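Uncharacterized protein (Kribbella flavida, PDB 4LMI) is of unknown function but, as a SnoaL-like member of the NTF2 superfamily, is a putative ketosteroid isomerase with a cone-shaped alpha-plus-beta fold. Local coordinates at residues Glu90-Gly94 with Leu133-Gly137; Val37-Gln43 with Ser106-Trp112; Phe18-Arg24 with Asp64-Val69; Leu13-Tyr17 with Phe29-Leu33; Asp6-Arg11 with Ala74-Ala79. All blocks are in the same frame, centred on the assembly; numbering follows the deposited sequence. Where two conformers were deposited one is given.

Contact 1 (Glu90-Gly94 with Leu133-Gly137); sequences ERLVG and LDRFG
Arg91 and Phe136 bring their CA atoms to 4.8 Å, the C-terminal segment 133-137 running against strand residues 91-93 with end-to-end directions 162° apart; no direct hydrogen bond joins the two backbones. Water takes that place: one molecule lies 2.8 Å from Leu92 O and 2.7 Å from Arg135 O, and a second accepts from Arg91 N and gives a weak bond to Phe136 O. The apolar part is Val93 against Phe136. With CG2 anti to the carbonyl carbon, the methyl reaches over the ring face, 3.9 Å from the Phe136 centroid and 29° off the normal, a CH-pi contact in which the two side chains cross at about a right angle. Arg91 and Arg135 lie side by side, pointing the same way, Arg91 NH2 being 3.6 Å from Arg135 CD, with guanidinium planes 50° apart. Arg135 is held by its own segment, NE donating in the guanidinium plane to Gly137 O at 2.9 Å, and by Ala131 O through NH1. Asp134 CB touches Val93 CG2, while its carboxylate is salt-bridged to Arg71. Strand 78-87 flanks strand 90-101 here, Asn84 bonds the backbone of Leu133 and Arg135, and Phe111 of the second subunit packs on Val93 and Asp134.

Contact 2 (Val37-Gln43 with Ser106-Trp112); sequences VRYELPQ and SRVTDFW
Tyr39 lays the edge of its ring along Val108 and Asp110: CD1 comes 3.5 Å from Val108 CG1, and the hydroxyl donates to Asp110 OD2 at 2.8 Å. Ring and carboxylate planes stand 79° apart, and OH meets OD2 from above the carboxylate plane, while Trp112 NE1 donates to the same oxygen from the opposite face. Leu41 CD2 sits at the edge of the indole, 3.6 Å from Trp112 CD1. Tyr39, Leu41, Val108 and Asp110 belong to a parallel strand pair, 37-41 beside 106-111 with axes 4.6 Å apart and 10° between directions, bonded from Glu40 N to Val108 O and from Asp110 N to Glu40 O. The pair is part of the curved mixed sheet of the NTF2-like fold; Ser106 and Arg107 both face Glu99 in a classic beta bulge. On the face bearing Arg38 and Glu40, the extended Arg38 chain lets NH1 form a salt bridge with Glu40 OE2, which also accepts from Glu132 N of the second subunit. Beyond the strand end, Pro42 and Thr109 cross at about a right angle, CG against CG2. The Gln43 amide clasps Trp112: OE1 takes Trp112 N on an in-plane lone pair at 2.6 Å, and NE2 donates to Trp112 O from above that carbonyl's plane.

Contact 3 (Phe18-Arg24 with Asp64-Val69); sequences FDTLNGR and DWQLTV
Asn22 and Arg24, at the C-terminal end of helix 6-22, supply the polar grip on residues 65-67. The Asn22 amide uses both ends: OD1 accepts from Leu67 N at 3.0 Å in a nearly straight bond (173°), with the donor above the carbonyl plane, and ND2 donates to Gln66 OE1 at 2.9 Å. The two amide planes are almost perpendicular. The Asn22 side chain swings away from its backbone N, which carries the amide across to the strand.

Arg24 leaves the helix with positive phi in a Schellman motif, its N bonded back to Leu21 O. Its NH1 donates to Asn22 O at 2.8 Å, so the guanidinium also satisfies a carbonyl of the last turn; NH2 donates to Trp65 O, though the modelled 2.5 Å is implausibly short and its exact length doubtful, with a weak second bond from NH1. Those acceptors lie near the guanidinium plane, leaving its face for the indole: centres are 3.7 Å apart and planes 12° apart, a stacked cation-pi pair. Asp64 OD1 offers only a long salt bridge, well out of that plane.

Deeper in, Phe18 CB packs on Val69 CG2 at 3.8 Å, and Leu67 CD1 lies at the Phe18 ring edge. Helix residues 18-22 run nearly antiparallel to strand 65-69 (163°, axes 8.9 Å apart); helix 26-31 touches Leu21, and strand 78-87 meets Phe18 and Trp65.

Contact 4 (Leu13-Tyr17 with Phe29-Leu33); sequences LARKY and FAALL
Leu32 and Tyr17 carry most of this contact, with Phe29 third. Leu32 points toward residues 13-17 of helix 6-22 and forks over them: CD1 lies 3.7 Å from Tyr17 CD2, near the plane of that ring, while CD2 rests on the backbone, 3.7 Å from Tyr17 N. Leu13 CD1 closes on Leu32 CB at 3.7 Å. Tyr17 runs alongside Phe29, both pointing the same way. Phe29 CE1 sits over one face of the tyrosine ring, toward the rim, 3.5 Å from Tyr17 CE2. The centroids are 5.1 Å apart and the planes meet at 49°, an oblique aromatic pair. Leu33 CD2 adds an in-plane contact at the edge of Tyr17. No hydrogen bond crosses the contact; the tyrosine hydroxyl is instead bonded to Tyr54 OH of helix 51-59. Val105 and Val108 of strand 104-111 pack against Tyr17, consistent with the helical layer that, in NTF2-like folds, lies against the concave side of the curved sheet.

Contact 5 (Asp6-Arg11 with Ala74-Ala79); sequences DTEQTR and ADGPSA
Thr10 OG1 donates to Gly76 O at 2.7 Å, in the carbonyl plane and on a lone pair, and one helical turn earlier Thr7 OG1 accepts from Gly76 N at 2.9 Å (N-H...O 154°). Both hydroxyls stand anti to their own carbonyl carbons, chi1 -66° in Thr10 and -60° in Thr7, so the two threonines bracket Gly76 in the type II' turn from Asp75 to Ser78. In the conformer given, the Asp6 carboxylate lies over the following peptide, OD2 3.3 Å from Gly76 C. With OG1 so directed, the methyls turn to the packing: Thr7 CG2 touches Ala74 O at 3.3 Å, and Thr10 CG2 reaches Ser78 O and, at 3.9 Å, Ala79 CB. Ala74 CB sits against the helix, 3.5 Å from Thr7 O, and beneath the face of the Arg11 guanidinium. That group is held flat by Glu8, NE to OE1 and NH2 to OE2, side-on and close to the guanidinium plane. Arg11 NH1 also forms a salt bridge with Asp75 of the second subunit, whose carboxylate accepts from Ala74 N. Gly76 therefore has both its N-H and its carbonyl engaged by the first turns of helix 6-22, which fixes the hairpin tip to the helix, while the Arg11-Asp75 charge pair ties this corner to the second subunit.

Overall arrangement
Helix 6-22 threads contacts 5, 4 and 3 in that order from its N-terminal end, their centres about 13 Å and then about 12 Å apart, and each pair of neighbours touches. Contacts 3 and 5, their centres about 20 Å apart, set the helix against the two ends of strand 65-75, whereas contact 4 joins it to helix 26-31. Contact 2 pairs strands 37-41 and 104-111 of the same mixed sheet and meets contact 4 where Val108 packs on Tyr17. Contact 1 touches contact 2 through Gly94 and Trp112, and lies across the chain's centre from contacts 4 and 5. Contacts 1, 2 and 5 also reach the second subunit, so sheet, helix start and C-terminal segment all take part in the dimer.

Contact 1 (Glu90-Gly94 with Leu133-Gly137)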
# COMPACT_ATOMS: atom_id res chain seq x y z
N GLU B 90 3.76 18.52 -7.60
CA GLU B 90 2.76 17.46 -7.59
C GLU B 90 2.50 16.91 -6.19
O GLU B 90 3.44 16.69 -5.41
CB GLU B 90 3.18 16.34 -8.54
CG GLU B 90 2.11 15.28 -8.78
CD GLU B 90 2.46 14.35 -9.92
OE1 GLU B 90 2.77 14.83 -11.03
OE2 GLU B 90 2.40 13.12 -9.70
N ARG B 91 1.23 16.69 -5.88
CA ARG B 91 0.81 16.02 -4.66
C ARG B 91 0.59 14.54 -4.99
O ARG B 91 -0.23 14.20 -5.86
CB ARG B 91 -0.44 16.67 -4.07
CG ARG B 91 -0.29 18.16 -3.79
CD ARG B 91 0.02 18.44 -2.33
NE ARG B 91 -1.19 18.74 -1.57
CZ ARG B 91 -1.23 18.90 -0.24
NH1 ARG B 91 -0.15 18.78 0.49
NH2 ARG B 91 -2.39 19.18 0.34
N LEU B 92 1.32 13.68 -4.29
CA LEU B 92 1.37 12.25 -4.55
C LEU B 92 1.13 11.47 -3.27
O LEU B 92 1.24 12.01 -2.17
CB LEU B 92 2.74 11.88 -5.10
CG LEU B 92 2.98 11.96 -6.60
CD1 LEU B 92 4.25 12.74 -6.88
CD2 LEU B 92 3.05 10.56 -7.19
N VAL B 93 0.82 10.18 -3.42
CA VAL B 93 0.77 9.27 -2.29
C VAL B 93 1.74 8.12 -2.55
O VAL B 93 1.86 7.63 -3.68
CB VAL B 93 -0.66 8.75 -2.01
CG1 VAL B 93 -0.65 7.61 -1.00
CG2 VAL B 93 -1.54 9.89 -1.50
N GLY B 94 2.47 7.73 -1.51
CA GLY B 94 3.31 6.55 -1.59
C GLY B 94 2.79 5.50 -0.64
O GLY B 94 2.27 5.82 0.43
N LEU B 133 -7.41 11.25 4.49
CA LEU B 133 -5.99 11.30 4.89
C LEU B 133 -5.03 11.51 3.72
O LEU B 133 -3.95 12.08 3.89
CB LEU B 133 -5.59 10.00 5.61
CG LEU B 133 -6.30 9.55 6.89
CD1 LEU B 133 -5.73 8.21 7.34
CD2 LEU B 133 -6.17 10.58 8.01
N ASP B 134 -5.43 11.03 2.54
CA ASP B 134 -4.53 10.91 1.40
C ASP B 134 -4.69 12.08 0.43
O ASP B 134 -5.78 12.31 -0.10
CB ASP B 134 -4.77 9.57 0.70
CG ASP B 134 -4.73 8.40 1.68
OD1 ASP B 134 -3.62 8.03 2.13
OD2 ASP B 134 -5.81 7.86 2.00
N ARG B 135 -3.60 12.80 0.20
CA ARG B 135 -3.64 14.07 -0.52
C ARG B 135 -3.13 14.00 -1.96
O ARG B 135 -1.93 13.82 -2.20
CB ARG B 135 -2.88 15.16 0.26
CG ARG B 135 -3.44 15.48 1.64
CD ARG B 135 -4.53 16.56 1.61
NE ARG B 135 -5.71 16.18 0.85
CZ ARG B 135 -6.68 15.37 1.28
NH1 ARG B 135 -7.71 15.09 0.49
NH2 ARG B 135 -6.63 14.83 2.50
N PHE B 136 -4.05 14.13 -2.91
CA PHE B 136 -3.69 14.30 -4.31
C PHE B 136 -3.99 15.74 -4.71
O PHE B 136 -3.59 16.21 -5.78
CB PHE B 136 -4.45 13.29 -5.19
CG PHE B 136 -4.06 11.86 -4.94
CD1 PHE B 136 -4.71 11.10 -3.97
CD2 PHE B 136 -3.04 11.26 -5.68
CE1 PHE B 136 -4.35 9.77 -3.74
CE2 PHE B 136 -2.68 9.93 -5.46
CZ PHE B 136 -3.34 9.19 -4.49
N GLY B 137 -4.69 16.44 -3.82
CA GLY B 137 -4.99 17.87 -3.95
C GLY B 137 -5.40 18.45 -2.61
O GLY B 137 -5.33 17.78 -1.57
O HOH W 1 -0.95 17.05 -7.80
O HOH W 2 0.46 14.43 -1.00

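Contact 2 (Val37-Gln43 with Ser106-Trp112)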
# COMPACT_ATOMS: atom_id res chain seq x y z
N VAL B 37 20.34 -4.77 0.83
CA VAL B 37 18.98 -4.28 0.68
C VAL B 37 18.53 -4.32 -0.78
O VAL B 37 19.32 -4.04 -1.70
CB VAL B 37 18.78 -2.86 1.29
CG1 VAL B 37 19.66 -1.83 0.59
CG2 VAL B 37 17.31 -2.45 1.25
N ARG B 38 17.28 -4.72 -0.99
CA ARG B 38 16.71 -4.82 -2.32
C ARG B 38 15.50 -3.90 -2.42
O ARG B 38 14.55 -4.02 -1.64
CB ARG B 38 16.34 -6.27 -2.63
CG ARG B 38 15.56 -6.45 -3.93
CD ARG B 38 15.48 -7.91 -4.32
NE ARG B 38 14.35 -8.15 -5.21
CZ ARG B 38 14.27 -9.14 -6.09
NH1 ARG B 38 13.19 -9.27 -6.84
NH2 ARG B 38 15.27 -10.01 -6.22
N TYR B 39 15.55 -2.99 -3.39
CA TYR B 39 14.50 -2.00 -3.64
C TYR B 39 13.80 -2.33 -4.95
O TYR B 39 14.45 -2.60 -5.96
CB TYR B 39 15.13 -0.61 -3.74
CG TYR B 39 14.21 0.52 -4.13
CD1 TYR B 39 13.29 1.04 -3.21
CD2 TYR B 39 14.28 1.12 -5.39
CE1 TYR B 39 12.46 2.10 -3.54
CE2 TYR B 39 13.46 2.18 -5.73
CZ TYR B 39 12.55 2.67 -4.81
OH TYR B 39 11.73 3.72 -5.13
N GLU B 40 12.47 -2.30 -4.93
CA GLU B 40 11.68 -2.47 -6.15
C GLU B 40 10.70 -1.33 -6.31
O GLU B 40 10.13 -0.85 -5.32
CB GLU B 40 10.88 -3.76 -6.10
CG GLU B 40 11.67 -5.06 -6.16
CD GLU B 40 10.73 -6.25 -6.10
OE1 GLU B 40 9.63 -6.11 -5.53
OE2 GLU B 40 11.08 -7.33 -6.61
N LEU B 41 10.52 -0.91 -7.56
CA LEU B 41 9.42 -0.06 -7.98
C LEU B 41 8.61 -0.87 -8.98
O LEU B 41 8.90 -0.82 -10.18
CB LEU B 41 9.96 1.20 -8.67
CG LEU B 41 10.35 2.42 -7.85
CD1 LEU B 41 11.25 3.34 -8.67
CD2 LEU B 41 9.11 3.17 -7.37
N PRO B 42 7.62 -1.65 -8.51
CA PRO B 42 6.90 -2.55 -9.41
C PRO B 42 6.22 -1.87 -10.61
O PRO B 42 6.18 -2.46 -11.69
CB PRO B 42 5.86 -3.21 -8.50
CG PRO B 42 6.54 -3.24 -7.17
CD PRO B 42 7.29 -1.94 -7.09
N GLN B 43 5.73 -0.65 -10.41
CA GLN B 43 5.05 0.10 -11.48
C GLN B 43 5.95 0.32 -12.70
O GLN B 43 5.47 0.34 -13.84
CB GLN B 43 4.56 1.45 -10.97
CG GLN B 43 3.31 1.42 -10.10
CD GLN B 43 3.16 2.71 -9.31
OE1 GLN B 43 3.78 2.87 -8.26
NE2 GLN B 43 2.35 3.63 -9.83
N SER B 106 15.72 -4.89 4.89
CA SER B 106 16.20 -5.86 3.92
C SER B 106 15.54 -5.71 2.54
O SER B 106 16.16 -5.95 1.51
CB SER B 106 15.96 -7.27 4.47
OG SER B 106 16.31 -8.26 3.53
N ARG B 107 14.27 -5.31 2.53
CA ARG B 107 13.52 -5.11 1.29
C ARG B 107 12.70 -3.84 1.39
O ARG B 107 12.14 -3.54 2.45
CB ARG B 107 12.61 -6.30 0.99
CG ARG B 107 13.36 -7.61 0.79
CD ARG B 107 12.44 -8.77 0.44
NE ARG B 107 13.20 -10.01 0.41
CZ ARG B 107 13.74 -10.55 -0.68
NH1 ARG B 107 13.59 -9.96 -1.86
NH2 ARG B 107 14.42 -11.68 -0.60
N VAL B 108 12.64 -3.11 0.28
CA VAL B 108 11.78 -1.93 0.17
C VAL B 108 11.02 -2.09 -1.14
O VAL B 108 11.64 -2.28 -2.18
CB VAL B 108 12.61 -0.61 0.12
CG1 VAL B 108 11.71 0.61 -0.10
CG2 VAL B 108 13.44 -0.44 1.38
N THR B 109 9.69 -2.05 -1.08
CA THR B 109 8.89 -2.08 -2.30
C THR B 109 7.99 -0.86 -2.29
O THR B 109 7.12 -0.73 -1.42
CB THR B 109 8.08 -3.40 -2.42
OG1 THR B 109 8.99 -4.50 -2.41
CG2 THR B 109 7.29 -3.45 -3.73
N ASP B 110 8.23 0.04 -3.25
CA ASP B 110 7.58 1.34 -3.35
C ASP B 110 6.45 1.29 -4.37
O ASP B 110 6.64 0.79 -5.48
CB ASP B 110 8.57 2.39 -3.88
CG ASP B 110 9.32 3.14 -2.78
OD1 ASP B 110 9.44 2.65 -1.63
OD2 ASP B 110 9.84 4.23 -3.10
N PHE B 111 5.29 1.83 -3.98
CA PHE B 111 4.20 2.13 -4.90
C PHE B 111 3.92 3.63 -4.84
O PHE B 111 3.89 4.21 -3.75
CB PHE B 111 2.93 1.37 -4.53
CG PHE B 111 3.04 -0.11 -4.69
CD1 PHE B 111 2.83 -0.71 -5.94
CD2 PHE B 111 3.35 -0.93 -3.60
CE1 PHE B 111 2.93 -2.08 -6.10
CE2 PHE B 111 3.45 -2.31 -3.75
CZ PHE B 111 3.24 -2.88 -5.01
N TRP B 112 3.71 4.24 -6.00
CA TRP B 112 3.40 5.67 -6.07
C TRP B 112 2.14 5.90 -6.86
O TRP B 112 2.20 6.30 -8.02
CB TRP B 112 4.59 6.45 -6.64
CG TRP B 112 5.77 6.33 -5.73
CD1 TRP B 112 6.87 5.48 -5.85
CD2 TRP B 112 5.98 7.04 -4.46
NE1 TRP B 112 7.72 5.63 -4.79
CE2 TRP B 112 7.25 6.54 -3.91
CE3 TRP B 112 5.27 8.00 -3.75
CZ2 TRP B 112 7.77 7.02 -2.72
CZ3 TRP B 112 5.80 8.47 -2.54
CH2 TRP B 112 7.02 7.99 -2.04
O HOH W 3 12.02 -5.25 -2.56
O HOH W 4 5.94 1.00 -8.05

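Contact 3 (Phe18-Arg24 with Asp64-Val69)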
# COMPACT_ATOMS: atom_id res chain seq x y z
N PHE B 18 11.72 6.39 7.51
CA PHE B 18 11.07 7.57 6.93
C PHE B 18 11.56 8.90 7.49
O PHE B 18 11.67 9.87 6.74
CB PHE B 18 9.55 7.42 6.93
CG PHE B 18 9.07 6.44 5.90
CD1 PHE B 18 8.90 6.83 4.57
CD2 PHE B 18 8.86 5.11 6.23
CE1 PHE B 18 8.49 5.93 3.61
CE2 PHE B 18 8.46 4.20 5.27
CZ PHE B 18 8.28 4.60 3.96
N ASP B 19 11.87 8.94 8.79
CA ASP B 19 12.40 10.15 9.42
C ASP B 19 13.78 10.53 8.86
O ASP B 19 14.02 11.70 8.54
CB ASP B 19 12.43 10.02 10.94
CG ASP B 19 11.04 10.08 11.57
OD1 ASP B 19 10.08 10.45 10.87
OD2 ASP B 19 10.92 9.76 12.77
N THR B 20 14.67 9.55 8.73
CA THR B 20 16.02 9.80 8.19
C THR B 20 15.99 10.07 6.69
O THR B 20 16.77 10.88 6.19
CB THR B 20 17.02 8.68 8.51
OG1 THR B 20 16.55 7.44 7.97
CG2 THR B 20 17.24 8.57 10.04
N LEU B 21 15.10 9.39 5.97
CA LEU B 21 14.93 9.65 4.54
C LEU B 21 14.43 11.08 4.30
O LEU B 21 15.02 11.83 3.52
CB LEU B 21 13.98 8.64 3.90
CG LEU B 21 13.74 8.80 2.38
CD1 LEU B 21 15.04 8.79 1.60
CD2 LEU B 21 12.79 7.72 1.88
N ASN B 22 13.34 11.45 4.98
CA ASN B 22 12.80 12.79 4.80
C ASN B 22 13.78 13.87 5.23
O ASN B 22 13.84 14.95 4.63
CB ASN B 22 11.47 12.95 5.53
CG ASN B 22 10.77 14.24 5.17
OD1 ASN B 22 10.53 14.52 3.99
ND2 ASN B 22 10.45 15.04 6.18
N GLY B 23 14.57 13.57 6.25
CA GLY B 23 15.59 14.48 6.74
C GLY B 23 16.87 14.47 5.93
O GLY B 23 17.78 15.22 6.23
N ARG B 24 16.94 13.61 4.90
CA ARG B 24 18.16 13.43 4.10
C ARG B 24 19.37 13.21 5.02
O ARG B 24 20.46 13.72 4.78
CB ARG B 24 18.42 14.64 3.17
CG ARG B 24 17.49 14.75 1.97
CD ARG B 24 16.24 15.54 2.31
NE ARG B 24 15.56 16.03 1.11
CZ ARG B 24 14.27 16.35 1.05
NH1 ARG B 24 13.49 16.23 2.13
NH2 ARG B 24 13.75 16.78 -0.09
N ASP B 64 12.92 19.22 -4.98
CA ASP B 64 12.70 19.46 -3.56
C ASP B 64 11.41 18.78 -3.09
O ASP B 64 10.32 19.36 -3.19
CB ASP B 64 12.68 20.96 -3.27
CG ASP B 64 12.48 21.28 -1.79
OD1 ASP B 64 13.03 20.55 -0.93
OD2 ASP B 64 11.77 22.27 -1.49
N TRP B 65 11.55 17.56 -2.59
CA TRP B 65 10.41 16.74 -2.18
C TRP B 65 10.27 16.67 -0.69
O TRP B 65 11.23 16.89 0.05
CB TRP B 65 10.52 15.34 -2.77
CG TRP B 65 11.83 14.68 -2.44
CD1 TRP B 65 12.99 14.65 -3.21
CD2 TRP B 65 12.17 13.94 -1.21
NE1 TRP B 65 13.99 13.96 -2.56
CE2 TRP B 65 13.56 13.51 -1.36
CE3 TRP B 65 11.49 13.61 -0.04
CZ2 TRP B 65 14.22 12.79 -0.38
CZ3 TRP B 65 12.16 12.88 0.94
CH2 TRP B 65 13.49 12.47 0.77
N GLN B 66 9.06 16.34 -0.24
CA GLN B 66 8.76 16.26 1.19
C GLN B 66 7.75 15.15 1.41
O GLN B 66 6.80 15.00 0.64
CB GLN B 66 8.19 17.59 1.67
CG GLN B 66 8.04 17.73 3.18
CD GLN B 66 9.37 17.97 3.89
OE1 GLN B 66 9.54 17.57 5.04
NE2 GLN B 66 10.30 18.63 3.22
N LEU B 67 7.95 14.35 2.46
CA LEU B 67 6.99 13.32 2.81
C LEU B 67 6.48 13.45 4.24
O LEU B 67 7.18 13.96 5.11
CB LEU B 67 7.54 11.91 2.53
CG LEU B 67 8.83 11.41 3.19
CD1 LEU B 67 8.53 10.78 4.54
CD2 LEU B 67 9.51 10.40 2.28
N THR B 68 5.25 13.01 4.44
CA THR B 68 4.62 12.94 5.75
C THR B 68 3.95 11.58 5.86
O THR B 68 3.12 11.23 5.02
CB THR B 68 3.57 14.05 5.93
OG1 THR B 68 4.17 15.32 5.69
CG2 THR B 68 2.99 14.03 7.34
N VAL B 69 4.33 10.81 6.87
CA VAL B 69 3.74 9.50 7.10
C VAL B 69 2.27 9.66 7.52
O VAL B 69 1.96 10.46 8.41
CB VAL B 69 4.52 8.70 8.17
CG1 VAL B 69 3.78 7.44 8.56
CG2 VAL B 69 5.93 8.37 7.66

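Contact 4 (Leu13-Tyr17 with Phe29-Leu33)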
# COMPACT_ATOMS: atom_id res chain seq x y z
N LEU B 13 11.82 0.78 13.53
CA LEU B 13 12.73 0.87 12.39
C LEU B 13 12.08 1.55 11.18
O LEU B 13 12.72 2.38 10.53
CB LEU B 13 13.29 -0.51 12.03
CG LEU B 13 14.36 -0.55 10.93
CD1 LEU B 13 15.62 0.21 11.33
CD2 LEU B 13 14.70 -1.98 10.56
N ALA B 14 10.82 1.21 10.90
CA ALA B 14 10.06 1.85 9.80
C ALA B 14 9.93 3.36 10.03
O ALA B 14 10.05 4.14 9.09
CB ALA B 14 8.69 1.22 9.65
N ARG B 15 9.67 3.75 11.28
CA ARG B 15 9.58 5.17 11.62
C ARG B 15 10.91 5.87 11.33
O ARG B 15 10.93 6.95 10.71
CB ARG B 15 9.13 5.37 13.08
CG ARG B 15 9.00 6.82 13.51
CD ARG B 15 7.90 7.56 12.74
NE ARG B 15 6.57 7.05 13.08
CZ ARG B 15 5.43 7.50 12.55
NH1 ARG B 15 5.44 8.48 11.65
NH2 ARG B 15 4.28 6.96 12.93
N LYS B 16 12.01 5.26 11.77
CA LYS B 16 13.36 5.81 11.56
C LYS B 16 13.73 5.90 10.08
O LYS B 16 14.39 6.85 9.66
CB LYS B 16 14.40 4.99 12.32
CG LYS B 16 14.41 5.24 13.82
CD LYS B 16 15.67 4.70 14.47
CE LYS B 16 15.59 4.78 15.99
NZ LYS B 16 14.54 3.88 16.55
N TYR B 17 13.32 4.90 9.31
CA TYR B 17 13.58 4.86 7.87
C TYR B 17 12.98 6.11 7.20
O TYR B 17 13.67 6.81 6.45
CB TYR B 17 13.01 3.57 7.26
CG TYR B 17 13.04 3.50 5.75
CD1 TYR B 17 12.02 4.06 4.98
CD2 TYR B 17 14.08 2.84 5.08
CE1 TYR B 17 12.03 4.00 3.60
CE2 TYR B 17 14.10 2.76 3.69
CZ TYR B 17 13.07 3.34 2.96
OH TYR B 17 13.07 3.27 1.59
N PHE B 29 20.46 7.04 7.71
CA PHE B 29 19.64 6.27 6.76
C PHE B 29 20.40 5.03 6.25
O PHE B 29 19.87 3.92 6.29
CB PHE B 29 19.20 7.17 5.60
CG PHE B 29 18.32 6.49 4.59
CD1 PHE B 29 16.99 6.23 4.87
CD2 PHE B 29 18.82 6.15 3.33
CE1 PHE B 29 16.17 5.62 3.93
CE2 PHE B 29 18.01 5.54 2.38
CZ PHE B 29 16.68 5.28 2.68
N ALA B 30 21.62 5.23 5.78
CA ALA B 30 22.46 4.12 5.32
C ALA B 30 22.65 3.04 6.41
O ALA B 30 22.64 1.85 6.10
CB ALA B 30 23.80 4.61 4.80
N ALA B 31 22.81 3.48 7.66
CA ALA B 31 23.06 2.55 8.78
C ALA B 31 21.88 1.65 9.14
O ALA B 31 22.06 0.62 9.79
CB ALA B 31 23.56 3.30 10.01
N LEU B 32 20.67 2.02 8.73
CA LEU B 32 19.52 1.15 8.97
C LEU B 32 19.20 0.21 7.81
O LEU B 32 18.27 -0.59 7.90
CB LEU B 32 18.28 1.94 9.42
CG LEU B 32 17.81 3.14 8.61
CD1 LEU B 32 17.04 2.69 7.37
CD2 LEU B 32 16.95 4.04 9.49
N LEU B 33 19.98 0.29 6.73
CA LEU B 33 19.77 -0.58 5.57
C LEU B 33 20.72 -1.76 5.62
O LEU B 33 21.90 -1.60 5.94
CB LEU B 33 20.03 0.19 4.27
CG LEU B 33 19.26 1.48 4.02
CD1 LEU B 33 19.86 2.20 2.82
CD2 LEU B 33 17.77 1.21 3.83

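Contact 5 (Asp6-Arg11 with Ala74-Ala79)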
# COMPACT_ATOMS: atom_id res chain seq x y z
N ASP B 6 9.36 -8.62 17.77
CA ASP B 6 9.72 -8.40 16.38
C ASP B 6 8.93 -7.21 15.82
O ASP B 6 9.49 -6.30 15.21
CB ASP B 6 9.40 -9.66 15.58
CG ASP B 6 10.10 -9.71 14.24
OD1 ASP B 6 11.08 -8.96 14.07
OD2 ASP B 6 9.69 -10.52 13.38
N THR B 7 7.62 -7.24 16.06
CA THR B 7 6.67 -6.23 15.58
C THR B 7 7.04 -4.83 16.05
O THR B 7 7.10 -3.90 15.23
CB THR B 7 5.22 -6.57 16.00
OG1 THR B 7 4.87 -7.85 15.43
CG2 THR B 7 4.22 -5.50 15.50
N GLU B 8 7.33 -4.67 17.34
CA GLU B 8 7.66 -3.33 17.83
C GLU B 8 9.03 -2.84 17.33
O GLU B 8 9.21 -1.65 17.07
CB GLU B 8 7.49 -3.23 19.35
CG GLU B 8 6.04 -3.41 19.82
CD GLU B 8 5.02 -2.61 19.00
OE1 GLU B 8 5.20 -1.38 18.84
OE2 GLU B 8 4.04 -3.21 18.51
N GLN B 9 9.97 -3.77 17.15
CA GLN B 9 11.26 -3.46 16.55
C GLN B 9 11.08 -2.93 15.12
O GLN B 9 11.65 -1.90 14.75
CB GLN B 9 12.18 -4.68 16.56
CG GLN B 9 13.55 -4.46 15.95
CD GLN B 9 14.58 -5.48 16.39
OE1 GLN B 9 14.25 -6.45 17.08
NE2 GLN B 9 15.82 -5.27 15.98
N THR B 10 10.27 -3.63 14.35
CA THR B 10 9.94 -3.22 12.98
C THR B 10 9.25 -1.85 12.96
O THR B 10 9.59 -1.00 12.11
CB THR B 10 9.05 -4.28 12.32
OG1 THR B 10 9.82 -5.48 12.16
CG2 THR B 10 8.54 -3.82 10.94
N ARG B 11 8.31 -1.64 13.87
CA ARG B 11 7.63 -0.34 13.95
C ARG B 11 8.62 0.81 14.14
O ARG B 11 8.57 1.80 13.40
CB ARG B 11 6.58 -0.32 15.07
CG ARG B 11 5.61 0.85 14.97
CD ARG B 11 4.67 0.96 16.17
NE ARG B 11 4.04 -0.33 16.49
CZ ARG B 11 3.00 -0.85 15.83
NH1 ARG B 11 2.45 -0.19 14.82
NH2 ARG B 11 2.51 -2.03 16.19
N ALA B 74 2.88 -2.27 11.42
CA ALA B 74 3.97 -3.23 11.64
C ALA B 74 3.39 -4.58 12.03
O ALA B 74 2.44 -4.65 12.81
CB ALA B 74 4.92 -2.73 12.73
N ASP B 75 3.96 -5.65 11.48
CA ASP B 75 3.46 -7.01 11.68
C ASP B 75 4.66 -7.93 11.52
O ASP B 75 5.07 -8.22 10.39
CB ASP B 75 2.37 -7.30 10.64
CG ASP B 75 1.81 -8.73 10.72
OD1 ASP B 75 2.15 -9.51 11.65
OD2 ASP B 75 1.00 -9.07 9.83
N GLY B 76 5.22 -8.38 12.64
CA GLY B 76 6.44 -9.21 12.58
C GLY B 76 7.58 -8.44 11.91
O GLY B 76 7.87 -7.31 12.31
N PRO B 77 8.20 -9.03 10.87
CA PRO B 77 9.30 -8.36 10.18
C PRO B 77 8.83 -7.36 9.12
O PRO B 77 9.66 -6.75 8.44
CB PRO B 77 10.04 -9.53 9.51
CG PRO B 77 8.94 -10.49 9.18
CD PRO B 77 7.91 -10.35 10.28
N SER B 78 7.51 -7.19 8.99
CA SER B 78 6.94 -6.46 7.86
C SER B 78 6.31 -5.14 8.29
O SER B 78 5.68 -5.07 9.34
CB SER B 78 5.88 -7.31 7.15
OG SER B 78 6.40 -8.59 6.81
N ALA B 79 6.49 -4.11 7.46
CA ALA B 79 5.80 -2.84 7.65
C ALA B 79 5.12 -2.40 6.36
O ALA B 79 5.59 -2.72 5.27
CB ALA B 79 6.78 -1.76 8.12